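Local coordinates for Glyoxalase/bleomycin resisance protein/dioxygenase (Streptomyces sp. CB03234, PDB 5UJP) that belongs to the glyoxalase/bleomycin resistance/dioxygenase superfamily, binds calcium and riboflavin, and may act as a dioxygenase, at residues L81-D89 / R98-D106. Residues are numbered along the deposited sequence; the frame is centred on the assembly and turned at random.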
loop_
_atom_site.group_PDB
_atom_site.type_symbol
_atom_site.label_atom_id
_atom_site.label_comp_id
_atom_site.label_asym_id
_atom_site.label_seq_id
_atom_site.Cartn_x
_atom_site.Cartn_y
_atom_site.Cartn_z
ATOM N N LEU A 81 -17.457 4.542 -12.570
ATOM C CA LEU A 81 -16.928 3.183 -12.706
ATOM C C LEU A 81 -17.998 2.220 -13.228
ATOM O O LEU A 81 -17.758 1.480 -14.203
ATOM C CB LEU A 81 -16.359 2.712 -11.367
ATOM C CG LEU A 81 -15.041 3.392 -10.983
ATOM C CD1 LEU A 81 -14.747 3.173 -9.510
ATOM C CD2 LEU A 81 -13.899 2.818 -11.847
ATOM N N GLN A 82 -19.189 2.215 -12.609
ATOM C CA GLN A 82 -20.255 1.327 -13.075
ATOM C C GLN A 82 -20.642 1.622 -14.516
ATOM O O GLN A 82 -20.913 0.696 -15.292
ATOM C CB GLN A 82 -21.465 1.410 -12.145
ATOM C CG GLN A 82 -21.118 0.916 -10.744
ATOM C CD GLN A 82 -22.277 0.388 -9.915
ATOM O OE1 GLN A 82 -22.168 -0.670 -9.278
ATOM N NE2 GLN A 82 -23.365 1.130 -9.879
ATOM N N GLU A 83 -20.676 2.896 -14.896
ATOM C CA GLU A 83 -20.972 3.238 -16.284
ATOM C C GLU A 83 -19.961 2.594 -17.214
ATOM O O GLU A 83 -20.284 2.221 -18.350
ATOM C CB GLU A 83 -20.894 4.749 -16.437
ATOM C CG GLU A 83 -22.205 5.417 -16.631
ATOM C CD GLU A 83 -22.050 6.657 -17.459
ATOM O OE1 GLU A 83 -21.218 7.514 -17.085
ATOM O OE2 GLU A 83 -22.726 6.760 -18.502
ATOM N N ARG A 84 -18.720 2.449 -16.752
ATOM C CA ARG A 84 -17.659 1.943 -17.606
ATOM C C ARG A 84 -17.479 0.439 -17.496
ATOM O O ARG A 84 -16.432 -0.087 -17.910
ATOM C CB ARG A 84 -16.361 2.699 -17.341
ATOM C CG ARG A 84 -16.409 4.125 -17.822
ATOM C CD ARG A 84 -15.218 4.910 -17.335
ATOM N NE ARG A 84 -15.214 6.236 -17.932
ATOM C CZ ARG A 84 -14.218 6.734 -18.656
ATOM N NH1 ARG A 84 -13.106 6.029 -18.844
ATOM N NH2 ARG A 84 -14.323 7.951 -19.180
ATOM N N GLY A 85 -18.445 -0.252 -16.900
ATOM C CA GLY A 85 -18.391 -1.698 -16.807
ATOM C C GLY A 85 -17.549 -2.252 -15.686
ATOM O O GLY A 85 -17.072 -3.393 -15.778
ATOM N N VAL A 86 -17.339 -1.488 -14.618
ATOM C CA VAL A 86 -16.530 -1.962 -13.514
ATOM C C VAL A 86 -17.434 -2.415 -12.383
ATOM O O VAL A 86 -18.407 -1.743 -12.053
ATOM C CB VAL A 86 -15.574 -0.851 -13.053
ATOM C CG1 VAL A 86 -14.761 -1.313 -11.818
ATOM C CG2 VAL A 86 -14.664 -0.446 -14.195
ATOM N N ALA A 87 -17.078 -3.534 -11.748
ATOM C CA ALA A 87 -17.831 -4.025 -10.599
ATOM C C ALA A 87 -17.536 -3.161 -9.377
ATOM O O ALA A 87 -16.372 -3.001 -9.001
ATOM C CB ALA A 87 -17.444 -5.472 -10.298
ATOM N N VAL A 88 -18.594 -2.652 -8.733
ATOM C CA VAL A 88 -18.465 -1.779 -7.563
ATOM C C VAL A 88 -19.321 -2.281 -6.404
ATOM O O VAL A 88 -20.507 -2.588 -6.577
ATOM C CB VAL A 88 -18.816 -0.315 -7.863
ATOM C CG1 VAL A 88 -18.816 0.487 -6.592
ATOM C CG2 VAL A 88 -17.881 0.284 -8.899
ATOM N N ASP A 89 -18.732 -2.311 -5.210
ATOM C CA ASP A 89 -19.429 -2.618 -3.964
ATOM C C ASP A 89 -19.507 -1.326 -3.166
ATOM O O ASP A 89 -18.479 -0.759 -2.771
ATOM C CB ASP A 89 -18.664 -3.689 -3.188
ATOM C CG ASP A 89 -19.390 -4.158 -1.925
ATOM O OD1 ASP A 89 -20.516 -3.722 -1.664
ATOM O OD2 ASP A 89 -18.817 -5.011 -1.200
ATOM N N ARG A 98 -17.174 7.467 3.950
ATOM C CA ARG A 98 -18.090 6.798 3.052
ATOM C C ARG A 98 -17.248 6.095 2.002
ATOM O O ARG A 98 -16.431 6.737 1.343
ATOM C CB ARG A 98 -18.988 7.848 2.422
ATOM C CG ARG A 98 -20.071 7.297 1.496
ATOM C CD ARG A 98 -21.145 8.386 1.204
ATOM N NE ARG A 98 -22.083 7.952 0.160
ATOM C CZ ARG A 98 -23.121 7.166 0.379
ATOM N NH1 ARG A 98 -23.367 6.732 1.617
ATOM N NH2 ARG A 98 -23.911 6.808 -0.636
ATOM N N GLN A 99 -17.414 4.785 1.874
ATOM C CA GLN A 99 -16.408 4.019 1.143
ATOM C C GLN A 99 -17.019 3.090 0.111
ATOM O O GLN A 99 -18.179 2.720 0.180
ATOM C CB GLN A 99 -15.464 3.232 2.061
ATOM C CG GLN A 99 -16.065 2.087 2.736
ATOM C CD GLN A 99 -15.020 1.343 3.610
ATOM O OE1 GLN A 99 -14.793 0.147 3.460
ATOM N NE2 GLN A 99 -14.359 2.076 4.474
ATOM N N ALA A 100 -16.187 2.696 -0.846
ATOM C CA ALA A 100 -16.616 1.731 -1.836
ATOM C C ALA A 100 -15.409 0.943 -2.295
ATOM O O ALA A 100 -14.264 1.370 -2.127
ATOM C CB ALA A 100 -17.205 2.427 -3.059
HETATM N N MSE A 101 -15.664 -0.244 -2.873
HETATM C CA MSE A 101 -14.587 -1.104 -3.359
HETATM C C MSE A 101 -14.863 -1.451 -4.802
HETATM O O MSE A 101 -16.024 -1.603 -5.195
HETATM C CB MSE A 101 -14.560 -2.397 -2.535
HETATM C CG MSE A 101 -14.940 -2.203 -1.079
HETATM SE SE MSE A 101 -13.684 -1.053 -0.104
HETATM C CE MSE A 101 -12.124 -2.213 -0.177
ATOM N N PHE A 102 -13.821 -1.581 -5.597
ATOM C CA PHE A 102 -13.953 -2.109 -6.926
ATOM C C PHE A 102 -12.773 -3.021 -7.237
ATOM O O PHE A 102 -11.733 -2.988 -6.569
ATOM C CB PHE A 102 -14.069 -1.000 -7.974
ATOM C CG PHE A 102 -12.841 -0.098 -8.103
ATOM C CD1 PHE A 102 -12.684 1.029 -7.308
ATOM C CD2 PHE A 102 -11.885 -0.343 -9.110
ATOM C CE1 PHE A 102 -11.597 1.877 -7.465
ATOM C CE2 PHE A 102 -10.795 0.496 -9.265
ATOM C CZ PHE A 102 -10.628 1.607 -8.418
ATOM N N SER A 103 -12.946 -3.864 -8.237
ATOM C CA SER A 103 -11.958 -4.867 -8.583
ATOM C C SER A 103 -11.355 -4.545 -9.942
ATOM O O SER A 103 -12.057 -4.065 -10.846
ATOM C CB SER A 103 -12.622 -6.250 -8.673
ATOM O OG SER A 103 -12.941 -6.771 -7.392
ATOM N N ASP A 104 -10.059 -4.823 -10.085
ATOM C CA ASP A 104 -9.399 -4.720 -11.376
ATOM C C ASP A 104 -9.552 -6.033 -12.142
ATOM O O ASP A 104 -10.140 -6.997 -11.628
ATOM C CB ASP A 104 -7.951 -4.203 -11.169
ATOM C CG ASP A 104 -6.950 -5.258 -10.798
ATOM O OD1 ASP A 104 -7.305 -6.426 -10.586
ATOM O OD2 ASP A 104 -5.745 -4.894 -10.675
ATOM N N PRO A 105 -9.065 -6.095 -13.383
ATOM C CA PRO A 105 -9.214 -7.336 -14.173
ATOM C C PRO A 105 -8.692 -8.597 -13.515
ATOM O O PRO A 105 -9.248 -9.683 -13.744
ATOM C CB PRO A 105 -8.400 -7.039 -15.432
ATOM C CG PRO A 105 -8.628 -5.568 -15.658
ATOM C CD PRO A 105 -8.536 -4.998 -14.223
ATOM N N ASP A 106 -7.641 -8.495 -12.702
ATOM C CA ASP A 106 -7.093 -9.694 -12.081
ATOM C C ASP A 106 -7.787 -10.038 -10.781
ATOM O O ASP A 106 -7.554 -11.129 -10.244
ATOM C CB ASP A 106 -5.610 -9.536 -11.768
ATOM C CG ASP A 106 -4.752 -9.558 -12.992
ATOM O OD1 ASP A 106 -4.817 -10.569 -13.722
ATOM O OD2 ASP A 106 -4.052 -8.549 -13.239
HETATM O O HOH W 1 -13.877 -4.706 -12.398
#
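Asp89 and Met101, the latter a selenomethionine, face each other as an antiparallel hydrogen-bonded pair: Asp89 N gives a nearly straight bond to Met101 O (2.8 Å), and Met101 N returns one to Asp89 O (2.9 Å). Next to them Val88 and Phe102 form a non-hydrogen-bonded pair. Beyond it regular pairing lapses: Ala87 O lies 3.3 Å from Phe102 CA in a C-H...O contact, and Ser103 N finds no hydrogen-bond partner. A water donates a hydrogen bond to Ser103 O and accepts a weak, long one from Ala87 N. Helix 74-83 ends in a Schellman motif, in which Val86 N bonds to Leu81 O; Gly85 readily adopts the positive phi of its C-prime position.

The turn brings Val86 beside Phe102. With CG between its backbone N and carbonyl carbon (chi1 64°), the Phe102 ring meets Leu81 CD1 over one face, offset toward the rim, in a CH-pi contact 4.0 Å from the centroid. Val86 CG1 packs obliquely, 3.9 Å from Phe102 CB, and Val88 CG2 also reaches that CB. These branched aliphatic groups suit the apolar, helix-facing side of the sheet, where small Ala100 fits against Val74 and Cys78. Asp89 and Met101 occupy the other face; the bent Met101 chain leads away, and charged Asp89 suits an exposed place on this chain's outermost strand.

Phe18 and Thr22 of helix 12-23 meet Val86, and Ile110 and Leu112 of strand 109-113 flank Phe102. The contact ties the end of helix 74-83 to hairpin 88-94/97-103 within a βαβββ module of the vicinal oxygen chelate fold.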